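Local structure of dipeptide Epimerase (3JW7) at residues Asp132-Ile137 against Asp318-Phe323; Val151-Asp156 against Leu336-Leu341; Phe155-Ile160 against Lys185-Ala190. The protein belongs to the mandelate racemase/muconate lactonizing enzyme family, pairing an N-terminal enolase-type domain with a TIM-type barrel domain that holds a magnesium ion. All coordinates share one frame; numbering follows the deposited sequence.

Contact 1. Residues Asp132-Ile137 against Asp318-Phe323; sequences DITLGI and DLDATF. With ILE (isoleucine), chain I.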
loop_
_atom_site.group_PDB
_atom_site.type_symbol
_atom_site.label_atom_id
_atom_site.label_comp_id
_atom_site.label_asym_id
_atom_site.label_seq_id
_atom_site.Cartn_x
_atom_site.Cartn_y
_atom_site.Cartn_z
ATOM N N ASP A 132 -6.271 -3.976 -8.377
ATOM C CA ASP A 132 -6.184 -5.394 -8.658
ATOM C C ASP A 132 -6.721 -6.044 -7.384
ATOM O O ASP A 132 -7.265 -5.368 -6.512
ATOM C CB ASP A 132 -4.725 -5.831 -8.878
ATOM C CG ASP A 132 -3.825 -5.586 -7.652
ATOM O OD1 ASP A 132 -4.316 -5.623 -6.505
ATOM O OD2 ASP A 132 -2.603 -5.380 -7.837
ATOM N N ILE A 133 -6.591 -7.357 -7.287
ATOM C CA ILE A 133 -6.993 -8.069 -6.088
ATOM C C ILE A 133 -5.927 -9.134 -5.953
ATOM O O ILE A 133 -5.452 -9.673 -6.957
ATOM C CB ILE A 133 -8.414 -8.702 -6.195
ATOM C CG1 ILE A 133 -8.807 -9.297 -4.832
ATOM C CG2 ILE A 133 -8.445 -9.777 -7.274
ATOM C CD1 ILE A 133 -10.294 -9.626 -4.685
ATOM N N THR A 134 -5.532 -9.412 -4.718
ATOM C CA THR A 134 -4.488 -10.384 -4.427
ATOM C C THR A 134 -4.965 -11.799 -4.132
ATOM O O THR A 134 -5.970 -12.001 -3.451
ATOM C CB THR A 134 -3.643 -9.909 -3.218
ATOM O OG1 THR A 134 -3.079 -8.627 -3.513
ATOM C CG2 THR A 134 -2.515 -10.896 -2.920
ATOM N N LEU A 135 -4.221 -12.767 -4.657
ATOM C CA LEU A 135 -4.493 -14.182 -4.447
ATOM C C LEU A 135 -3.372 -14.696 -3.557
ATOM O O LEU A 135 -2.208 -14.716 -3.968
ATOM C CB LEU A 135 -4.474 -14.948 -5.774
ATOM C CG LEU A 135 -5.486 -14.535 -6.849
ATOM C CD1 LEU A 135 -5.299 -15.403 -8.084
ATOM C CD2 LEU A 135 -6.897 -14.672 -6.310
ATOM N N GLY A 136 -3.718 -15.094 -2.337
ATOM C CA GLY A 136 -2.718 -15.607 -1.419
ATOM C C GLY A 136 -2.147 -16.946 -1.858
ATOM O O GLY A 136 -2.753 -17.670 -2.655
ATOM N N ILE A 137 -0.976 -17.280 -1.331
ATOM C CA ILE A 137 -0.315 -18.535 -1.669
ATOM C C ILE A 137 -1.175 -19.745 -1.310
ATOM O O ILE A 137 -1.741 -19.819 -0.217
ATOM C CB ILE A 137 1.039 -18.669 -0.931
ATOM C CG1 ILE A 137 1.982 -17.542 -1.375
ATOM C CG2 ILE A 137 1.660 -20.039 -1.211
ATOM C CD1 ILE A 137 3.362 -17.572 -0.713
ATOM N N ASP A 318 -2.936 -1.426 -5.937
ATOM C CA ASP A 318 -3.159 -2.690 -5.268
ATOM C C ASP A 318 -3.721 -2.268 -3.918
ATOM O O ASP A 318 -3.007 -2.250 -2.920
ATOM C CB ASP A 318 -1.840 -3.452 -5.090
ATOM C CG ASP A 318 -1.993 -4.694 -4.220
ATOM O OD1 ASP A 318 -2.997 -5.421 -4.377
ATOM O OD2 ASP A 318 -1.103 -4.947 -3.384
ATOM N N LEU A 319 -5.002 -1.900 -3.907
ATOM C CA LEU A 319 -5.670 -1.452 -2.686
ATOM C C LEU A 319 -6.846 -2.364 -2.394
ATOM O O LEU A 319 -8.006 -1.979 -2.566
ATOM C CB LEU A 319 -6.153 -0.006 -2.851
ATOM C CG LEU A 319 -5.055 1.025 -3.123
ATOM C CD1 LEU A 319 -5.659 2.398 -3.405
ATOM C CD2 LEU A 319 -4.121 1.089 -1.935
ATOM N N ASP A 320 -6.537 -3.566 -1.916
ATOM C CA ASP A 320 -7.558 -4.566 -1.646
ATOM C C ASP A 320 -7.707 -5.003 -0.189
ATOM O O ASP A 320 -8.425 -5.962 0.094
ATOM C CB ASP A 320 -7.274 -5.794 -2.524
ATOM C CG ASP A 320 -5.872 -6.368 -2.301
ATOM O OD1 ASP A 320 -4.979 -5.647 -1.798
ATOM O OD2 ASP A 320 -5.655 -7.551 -2.640
ATOM N N ALA A 321 -7.058 -4.297 0.734
ATOM C CA ALA A 321 -7.125 -4.667 2.148
ATOM C C ALA A 321 -8.533 -4.721 2.747
ATOM O O ALA A 321 -8.791 -5.518 3.655
ATOM C CB ALA A 321 -6.242 -3.731 2.978
ATOM N N THR A 322 -9.451 -3.891 2.262
ATOM C CA THR A 322 -10.801 -3.906 2.817
ATOM C C THR A 322 -11.604 -5.132 2.386
ATOM O O THR A 322 -12.581 -5.500 3.043
ATOM C CB THR A 322 -11.622 -2.662 2.410
ATOM O OG1 THR A 322 -11.887 -2.708 1.004
ATOM C CG2 THR A 322 -10.873 -1.376 2.757
ATOM N N PHE A 323 -11.189 -5.771 1.294
ATOM C CA PHE A 323 -11.915 -6.929 0.772
ATOM C C PHE A 323 -11.918 -8.154 1.685
ATOM O O PHE A 323 -12.784 -9.017 1.562
ATOM C CB PHE A 323 -11.363 -7.343 -0.600
ATOM C CG PHE A 323 -11.340 -6.236 -1.626
ATOM C CD1 PHE A 323 -12.001 -5.032 -1.404
ATOM C CD2 PHE A 323 -10.643 -6.403 -2.819
ATOM C CE1 PHE A 323 -11.968 -4.008 -2.355
ATOM C CE2 PHE A 323 -10.605 -5.389 -3.773
ATOM C CZ PHE A 323 -11.268 -4.193 -3.541
HETATM N N ILE I . -2.340 -6.599 -1.521
HETATM C CA ILE I . -1.749 -6.432 -0.162
HETATM C C ILE I . -0.292 -6.874 -0.136
HETATM O O ILE I . 0.101 -7.796 -0.856
HETATM C CB ILE I . -2.507 -7.260 0.908
HETATM C CG1 ILE I . -2.628 -8.709 0.442
HETATM C CG2 ILE I . -3.860 -6.621 1.205
HETATM C CD1 ILE I . -3.045 -9.691 1.535
#

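Contact 2. Residues Val151-Asp156 against Leu336-Leu341; sequences VKLGFD and LEAKPL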
loop_
_atom_site.group_PDB
_atom_site.type_symbol
_atom_site.label_atom_id
_atom_site.label_comp_id
_atom_site.label_asym_id
_atom_site.label_seq_id
_atom_site.Cartn_x
_atom_site.Cartn_y
_atom_site.Cartn_z
ATOM N N VAL A 151 -12.260 -12.897 -11.326
ATOM C CA VAL A 151 -12.522 -12.357 -12.654
ATOM C C VAL A 151 -14.023 -12.173 -12.828
ATOM O O VAL A 151 -14.479 -11.212 -13.451
ATOM C CB VAL A 151 -11.992 -13.293 -13.763
ATOM C CG1 VAL A 151 -12.463 -12.804 -15.127
ATOM C CG2 VAL A 151 -10.473 -13.328 -13.720
ATOM N N LYS A 152 -14.794 -13.088 -12.252
ATOM C CA LYS A 152 -16.244 -13.023 -12.352
ATOM C C LYS A 152 -16.764 -11.789 -11.624
ATOM O O LYS A 152 -17.804 -11.246 -11.978
ATOM C CB LYS A 152 -16.868 -14.286 -11.758
ATOM C CG LYS A 152 -18.277 -14.578 -12.254
ATOM C CD LYS A 152 -18.793 -15.902 -11.706
ATOM C CE LYS A 152 -17.832 -17.053 -11.999
ATOM N NZ LYS A 152 -17.566 -17.213 -13.459
ATOM N N LEU A 153 -16.027 -11.341 -10.612
ATOM C CA LEU A 153 -16.430 -10.159 -9.864
ATOM C C LEU A 153 -16.075 -8.887 -10.628
ATOM O O LEU A 153 -16.398 -7.788 -10.194
ATOM C CB LEU A 153 -15.766 -10.153 -8.482
ATOM C CG LEU A 153 -16.193 -11.280 -7.536
ATOM C CD1 LEU A 153 -15.341 -11.237 -6.275
ATOM C CD2 LEU A 153 -17.669 -11.128 -7.184
ATOM N N GLY A 154 -15.406 -9.037 -11.764
ATOM C CA GLY A 154 -15.057 -7.875 -12.563
ATOM C C GLY A 154 -13.595 -7.462 -12.571
ATOM O O GLY A 154 -13.232 -6.485 -13.228
ATOM N N PHE A 155 -12.750 -8.191 -11.855
ATOM C CA PHE A 155 -11.329 -7.858 -11.815
ATOM C C PHE A 155 -10.617 -8.278 -13.098
ATOM O O PHE A 155 -10.716 -9.432 -13.527
ATOM C CB PHE A 155 -10.670 -8.528 -10.610
ATOM C CG PHE A 155 -11.049 -7.909 -9.295
ATOM C CD1 PHE A 155 -10.326 -6.836 -8.786
ATOM C CD2 PHE A 155 -12.150 -8.372 -8.585
ATOM C CE1 PHE A 155 -10.697 -6.228 -7.587
ATOM C CE2 PHE A 155 -12.532 -7.771 -7.383
ATOM C CZ PHE A 155 -11.801 -6.697 -6.885
ATOM N N ASP A 156 -9.900 -7.336 -13.707
ATOM C CA ASP A 156 -9.159 -7.611 -14.934
ATOM C C ASP A 156 -7.660 -7.708 -14.653
ATOM O O ASP A 156 -6.856 -7.930 -15.558
ATOM C CB ASP A 156 -9.429 -6.518 -15.977
ATOM C CG ASP A 156 -8.874 -5.159 -15.570
ATOM O OD1 ASP A 156 -9.143 -4.175 -16.292
ATOM O OD2 ASP A 156 -8.168 -5.067 -14.541
ATOM N N LEU A 336 -16.121 -2.174 1.756
ATOM C CA LEU A 336 -15.591 -3.513 1.994
ATOM C C LEU A 336 -15.857 -4.374 0.757
ATOM O O LEU A 336 -15.328 -5.481 0.630
ATOM C CB LEU A 336 -16.295 -4.153 3.192
ATOM C CG LEU A 336 -15.608 -4.126 4.563
ATOM C CD1 LEU A 336 -15.107 -2.739 4.904
ATOM C CD2 LEU A 336 -16.601 -4.621 5.597
ATOM N N GLU A 337 -16.681 -3.856 -0.151
ATOM C CA GLU A 337 -17.045 -4.584 -1.363
ATOM C C GLU A 337 -15.867 -4.925 -2.266
ATOM O O GLU A 337 -15.079 -4.049 -2.634
ATOM C CB GLU A 337 -18.066 -3.783 -2.184
ATOM C CG GLU A 337 -18.628 -4.573 -3.359
ATOM C CD GLU A 337 -19.493 -3.752 -4.296
ATOM O OE1 GLU A 337 -20.032 -2.700 -3.883
ATOM O OE2 GLU A 337 -19.644 -4.178 -5.456
ATOM N N ALA A 338 -15.758 -6.200 -2.631
ATOM C CA ALA A 338 -14.689 -6.651 -3.512
ATOM C C ALA A 338 -15.034 -6.252 -4.943
ATOM O O ALA A 338 -15.767 -6.956 -5.633
ATOM C CB ALA A 338 -14.520 -8.170 -3.410
ATOM N N LYS A 339 -14.517 -5.102 -5.369
ATOM C CA LYS A 339 -14.742 -4.580 -6.710
ATOM C C LYS A 339 -13.483 -3.848 -7.168
ATOM O O LYS A 339 -12.769 -3.252 -6.356
ATOM C CB LYS A 339 -15.931 -3.613 -6.725
ATOM C CG LYS A 339 -15.858 -2.514 -5.672
ATOM C CD LYS A 339 -16.898 -1.426 -5.919
ATOM C CE LYS A 339 -16.976 -0.464 -4.742
ATOM N NZ LYS A 339 -15.652 0.181 -4.471
ATOM N N PRO A 340 -13.187 -3.894 -8.477
ATOM C CA PRO A 340 -12.003 -3.231 -9.027
ATOM C C PRO A 340 -12.080 -1.709 -9.072
ATOM O O PRO A 340 -11.058 -1.030 -8.970
ATOM C CB PRO A 340 -11.881 -3.843 -10.421
ATOM C CG PRO A 340 -13.312 -4.101 -10.795
ATOM C CD PRO A 340 -13.884 -4.678 -9.514
ATOM N N LEU A 341 -13.285 -1.172 -9.222
ATOM C CA LEU A 341 -13.454 0.271 -9.296
ATOM C C LEU A 341 -13.684 0.958 -7.950
ATOM O O LEU A 341 -14.674 0.705 -7.261
ATOM C CB LEU A 341 -14.609 0.612 -10.245
ATOM C CG LEU A 341 -14.895 2.101 -10.450
ATOM C CD1 LEU A 341 -13.651 2.788 -10.989
ATOM C CD2 LEU A 341 -16.058 2.269 -11.415
HETATM O O HOH W 1 -17.228 -6.869 -8.038
#

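Contact 3. Residues Phe155-Ile160 against Lys185-Ala190; sequences FDTLKI and KLRLDA. With MG (magnesium ion), chain L; TYR (tyrosine), chain J.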
loop_
_atom_site.group_PDB
_atom_site.type_symbol
_atom_site.label_atom_id
_atom_site.label_comp_id
_atom_site.label_asym_id
_atom_site.label_seq_id
_atom_site.Cartn_x
_atom_site.Cartn_y
_atom_site.Cartn_z
ATOM N N PHE A 155 -12.750 -8.191 -11.855
ATOM C CA PHE A 155 -11.329 -7.858 -11.815
ATOM C C PHE A 155 -10.617 -8.278 -13.098
ATOM O O PHE A 155 -10.716 -9.432 -13.527
ATOM C CB PHE A 155 -10.670 -8.528 -10.610
ATOM C CG PHE A 155 -11.049 -7.909 -9.295
ATOM C CD1 PHE A 155 -10.326 -6.836 -8.786
ATOM C CD2 PHE A 155 -12.150 -8.372 -8.585
ATOM C CE1 PHE A 155 -10.697 -6.228 -7.587
ATOM C CE2 PHE A 155 -12.532 -7.771 -7.383
ATOM C CZ PHE A 155 -11.801 -6.697 -6.885
ATOM N N ASP A 156 -9.900 -7.336 -13.707
ATOM C CA ASP A 156 -9.159 -7.611 -14.934
ATOM C C ASP A 156 -7.660 -7.708 -14.653
ATOM O O ASP A 156 -6.856 -7.930 -15.558
ATOM C CB ASP A 156 -9.429 -6.518 -15.977
ATOM C CG ASP A 156 -8.874 -5.159 -15.570
ATOM O OD1 ASP A 156 -9.143 -4.175 -16.292
ATOM O OD2 ASP A 156 -8.168 -5.067 -14.541
ATOM N N THR A 157 -7.290 -7.541 -13.386
ATOM C CA THR A 157 -5.895 -7.618 -12.985
ATOM C C THR A 157 -5.785 -8.364 -11.668
ATOM O O THR A 157 -6.403 -7.978 -10.681
ATOM C CB THR A 157 -5.296 -6.228 -12.793
ATOM O OG1 THR A 157 -5.479 -5.463 -13.990
ATOM C CG2 THR A 157 -3.809 -6.335 -12.459
ATOM N N LEU A 158 -4.997 -9.432 -11.665
ATOM C CA LEU A 158 -4.805 -10.241 -10.471
ATOM C C LEU A 158 -3.351 -10.188 -10.015
ATOM O O LEU A 158 -2.436 -10.305 -10.825
ATOM C CB LEU A 158 -5.183 -11.696 -10.760
ATOM C CG LEU A 158 -6.563 -11.930 -11.374
ATOM C CD1 LEU A 158 -6.730 -13.413 -11.676
ATOM C CD2 LEU A 158 -7.652 -11.436 -10.427
ATOM N N LYS A 159 -3.146 -10.007 -8.713
ATOM C CA LYS A 159 -1.803 -9.970 -8.146
ATOM C C LYS A 159 -1.581 -11.346 -7.525
ATOM O O LYS A 159 -2.221 -11.698 -6.538
ATOM C CB LYS A 159 -1.700 -8.869 -7.083
ATOM C CG LYS A 159 -0.367 -8.833 -6.354
ATOM C CD LYS A 159 -0.185 -7.528 -5.588
ATOM C CE LYS A 159 0.963 -7.627 -4.595
ATOM N NZ LYS A 159 1.342 -6.304 -4.013
ATOM N N ILE A 160 -0.678 -12.117 -8.119
ATOM C CA ILE A 160 -0.396 -13.482 -7.676
ATOM C C ILE A 160 0.745 -13.606 -6.676
ATOM O O ILE A 160 1.883 -13.264 -6.983
ATOM C CB ILE A 160 -0.043 -14.387 -8.882
ATOM C CG1 ILE A 160 -1.144 -14.302 -9.939
ATOM C CG2 ILE A 160 0.166 -15.816 -8.415
ATOM C CD1 ILE A 160 -0.851 -15.108 -11.208
ATOM N N LYS A 185 -4.734 -9.422 -16.825
ATOM C CA LYS A 185 -3.361 -9.049 -16.512
ATOM C C LYS A 185 -2.943 -9.746 -15.231
ATOM O O LYS A 185 -3.702 -9.780 -14.261
ATOM C CB LYS A 185 -3.227 -7.535 -16.327
ATOM C CG LYS A 185 -3.489 -6.726 -17.580
ATOM C CD LYS A 185 -3.002 -5.284 -17.433
ATOM C CE LYS A 185 -3.726 -4.538 -16.322
ATOM N NZ LYS A 185 -3.322 -3.099 -16.256
ATOM N N LEU A 186 -1.738 -10.304 -15.233
ATOM C CA LEU A 186 -1.223 -10.996 -14.063
ATOM C C LEU A 186 0.118 -10.417 -13.624
ATOM O O LEU A 186 1.074 -10.380 -14.398
ATOM C CB LEU A 186 -1.047 -12.492 -14.352
ATOM C CG LEU A 186 -2.274 -13.294 -14.807
ATOM C CD1 LEU A 186 -1.852 -14.732 -15.105
ATOM C CD2 LEU A 186 -3.353 -13.259 -13.738
ATOM N N ARG A 187 0.173 -9.939 -12.388
ATOM C CA ARG A 187 1.413 -9.414 -11.842
ATOM C C ARG A 187 1.767 -10.379 -10.714
ATOM O O ARG A 187 0.876 -10.899 -10.036
ATOM C CB ARG A 187 1.230 -7.974 -11.336
ATOM C CG ARG A 187 0.082 -7.752 -10.369
ATOM C CD ARG A 187 -0.110 -6.261 -10.050
ATOM N NE ARG A 187 -0.315 -5.446 -11.249
ATOM C CZ ARG A 187 -1.106 -4.376 -11.307
ATOM N NH1 ARG A 187 -1.783 -3.978 -10.239
ATOM N NH2 ARG A 187 -1.221 -3.696 -12.438
ATOM N N LEU A 188 3.056 -10.651 -10.548
ATOM C CA LEU A 188 3.523 -11.590 -9.526
ATOM C C LEU A 188 4.221 -10.871 -8.390
ATOM O O LEU A 188 4.786 -9.804 -8.584
ATOM C CB LEU A 188 4.517 -12.587 -10.126
ATOM C CG LEU A 188 4.159 -13.268 -11.449
ATOM C CD1 LEU A 188 5.260 -14.263 -11.792
ATOM C CD2 LEU A 188 2.810 -13.979 -11.342
ATOM N N ASP A 189 4.197 -11.479 -7.209
ATOM C CA ASP A 189 4.854 -10.904 -6.042
ATOM C C ASP A 189 5.454 -12.052 -5.244
ATOM O O ASP A 189 4.729 -12.859 -4.668
ATOM C CB ASP A 189 3.845 -10.144 -5.183
ATOM C CG ASP A 189 4.509 -9.343 -4.075
ATOM O OD1 ASP A 189 5.678 -9.639 -3.740
ATOM O OD2 ASP A 189 3.850 -8.430 -3.534
ATOM N N ALA A 190 6.782 -12.111 -5.207
ATOM C CA ALA A 190 7.500 -13.169 -4.508
ATOM C C ALA A 190 7.860 -12.823 -3.071
ATOM O O ALA A 190 8.358 -13.671 -2.336
ATOM C CB ALA A 190 8.767 -13.523 -5.280
HETATM MG MG MG L . 4.616 -6.456 -2.589
HETATM N N TYR J . 0.496 -6.203 0.702
HETATM C CA TYR J . 1.916 -6.493 0.865
HETATM C C TYR J . 2.672 -6.455 -0.463
HETATM O O TYR J . 2.313 -5.614 -1.318
HETATM C CB TYR J . 2.096 -7.859 1.537
HETATM C CG TYR J . 1.527 -7.960 2.943
HETATM C CD1 TYR J . 0.831 -9.096 3.347
HETATM C CD2 TYR J . 1.725 -6.945 3.883
HETATM C CE1 TYR J . 0.345 -9.230 4.648
HETATM C CE2 TYR J . 1.243 -7.072 5.200
HETATM C CZ TYR J . 0.555 -8.222 5.569
HETATM O OH TYR J . 0.090 -8.387 6.857
HETATM O OXT TYR J . 3.624 -7.249 -0.621
HETATM O O HOH W 2 6.822 -7.468 -2.650
#

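Contact 1. Residues Asp132-Ile137 against Asp318-Phe323
Thr134 grips Asp320 at the closing seam of the TIM-type barrel, where the first barrel strand, 128-135, lies beside the loop that follows the last parallel strand, 314-317. The tight part is polar. Asp320 OD2 accepts Thr134 N at 2.8 Å on its anti side and Thr134 OG1 at 2.9 Å on its syn side, both from one face of the carboxylate. A chi1 of -58° holds the threonine hydroxyl next to its own backbone N, which is why the two donors converge on a single oxygen. That hydroxyl donates to Asp320 and also accepts the amino group of the isoleucine residue of the bound isoleucine-tyrosine, with ILE N at 2.9 Å from Thr134 OG1. Asp320 OD1 and Asp318 OD2 each take the same ILE N at 2.8 Å, so three side chains from both segments fix one nitrogen. Next to it, Asp132 OD1 approaches Asp318 OD1 to 2.5 Å, their carboxylate planes 55° apart; Asp132 OD2 is salt-bridged to Arg187 and Asp318 OD2 to Lys159.

Away from the ligand the contact thins to apolar packing between Ile133 and Phe323, a looser margin that is nevertheless buried like the polar part. At this apolar end, Ile133 CD1 stands 3.7 Å from Phe323 CD2, while Ile133 CG1 lies in the ring plane at its edge.

Contact 2. Residues Val151-Asp156 against Leu336-Leu341
The ring of Phe155 carries Pro340 on one face: Pro340 CD sits 3.9 Å from the ring centroid and only 9° off the normal, a CH-pi contact centred on the ring. The opposite face is taken by Ile133, and Phe323 approaches near CZ. Pro340 also reaches the rim, its CB 3.7 Å from Phe155 CD1. At the far end of the ring, Phe155 CZ comes within 3.3 Å of Lys339 C, obliquely, so main chain as well as proline ring covers the phenyl group. Pro340 CG, farther from the phenyl ring than CD, meets Gly154 O at 3.4 Å.

Gly154 ends helix 140-152 in a Schellman motif; its positive phi of 108° is one that glycine takes readily. Toward solvent the packing is sparser, with Leu153 CD1 and Ala338 CB 4.3 Å apart. A water lies 2.8 Å from Ala338 O and also close to Leu153 O, but that second approach is too short for a bridge to be claimed with confidence. Lys339 turns from the interface, and its NZ donates to Leu341 O at 3.0 Å.

The contact thus joins the turn between helix 140-152 and strand 157-161 to the loop entering strand 341-343, which pairs antiparallel with the first barrel strand, 128-135.

Contact 3. Residues Phe155-Ile160 against Lys185-Ala190
Lys159 reaches across Asp189 at a slant because CG stands opposite its backbone N (chi1 175°) and the rest of the chain is fully extended, while Asp189 places its carboxylate by the same kind of turn (chi1 -171°). Lys159 CE passes 3.2 Å from Asp189 OD2, and the ammonium goes on to bond the tyrosine residue of the bound isoleucine-tyrosine, with Lys159 NZ 2.9 Å from TYR O. Asp189 OD2 coordinates the magnesium ion at 2.3 Å; TYR OXT and a water are further ligands, and Glu215 and Asp240 supply the other two. The Lys159 amine is also salt-bridged to Glu215, so it is held among several anionic groups, and Asp189 OD2 takes a further hydrogen bond from Lys161.

Toward the N-terminal ends of the strands, on the same face, Thr157 CG2 lies over one face of the Arg187 guanidinium, 3.5 Å from Arg187 CZ and over the centre of the group, whose NE is salt-bridged to Glu212. Thr157 OG1 turns instead to Asp156 OD2 at 2.8 Å, meeting it from above the carboxylate plane.

The opposite face is purely apolar. Leu158 CB lies 3.8 Å from Leu186 CD2, the two chains side by side, and Ile160 CD1 comes 4.0 Å from the same methyl; Ile160 CB is 3.8 Å from Leu188 CD2. Helix 166-180 covers Ile160, Leu186 and Leu188, and helix 140-152 packs on Leu158 and Ile160.

Five backbone hydrogen bonds bind the strands from Asp156 to Asp189 in parallel register, Thr157 with Lys185 through Ile160 with Leu188, at an interstrand angle of 20°. This is the strand pair of a beta-alpha-beta crossover, with helix 166-180 as the connection. Acidic metal ligands at the C-terminal ends of successive barrel strands, here Asp189, Glu215 and Asp240, characterise the enolase-superfamily site.

Overall arrangement
Contacts 1 and 3 are buried and contact 2 lies at the surface. Contact 3 joins neighbouring barrel strands by regular backbone pairing, whereas contact 1, at the barrel seam, is made mostly by side chains gathered round a ligand nitrogen. Salt bridges tie the two together: Asp318 with Lys159 and Asp132 with Arg187, so one charged network serves both residues of the bound isoleucine-tyrosine. Contact 2, without a direct hydrogen bond between its segments, relies on a proline-aromatic contact. Phe155, which begins the 155-160 segment, makes its packing in contact 2, and its ring packs on Ile133 and Phe323 of contact 1, linking the apolar margin of that site to the loops 153-156 and 336-340.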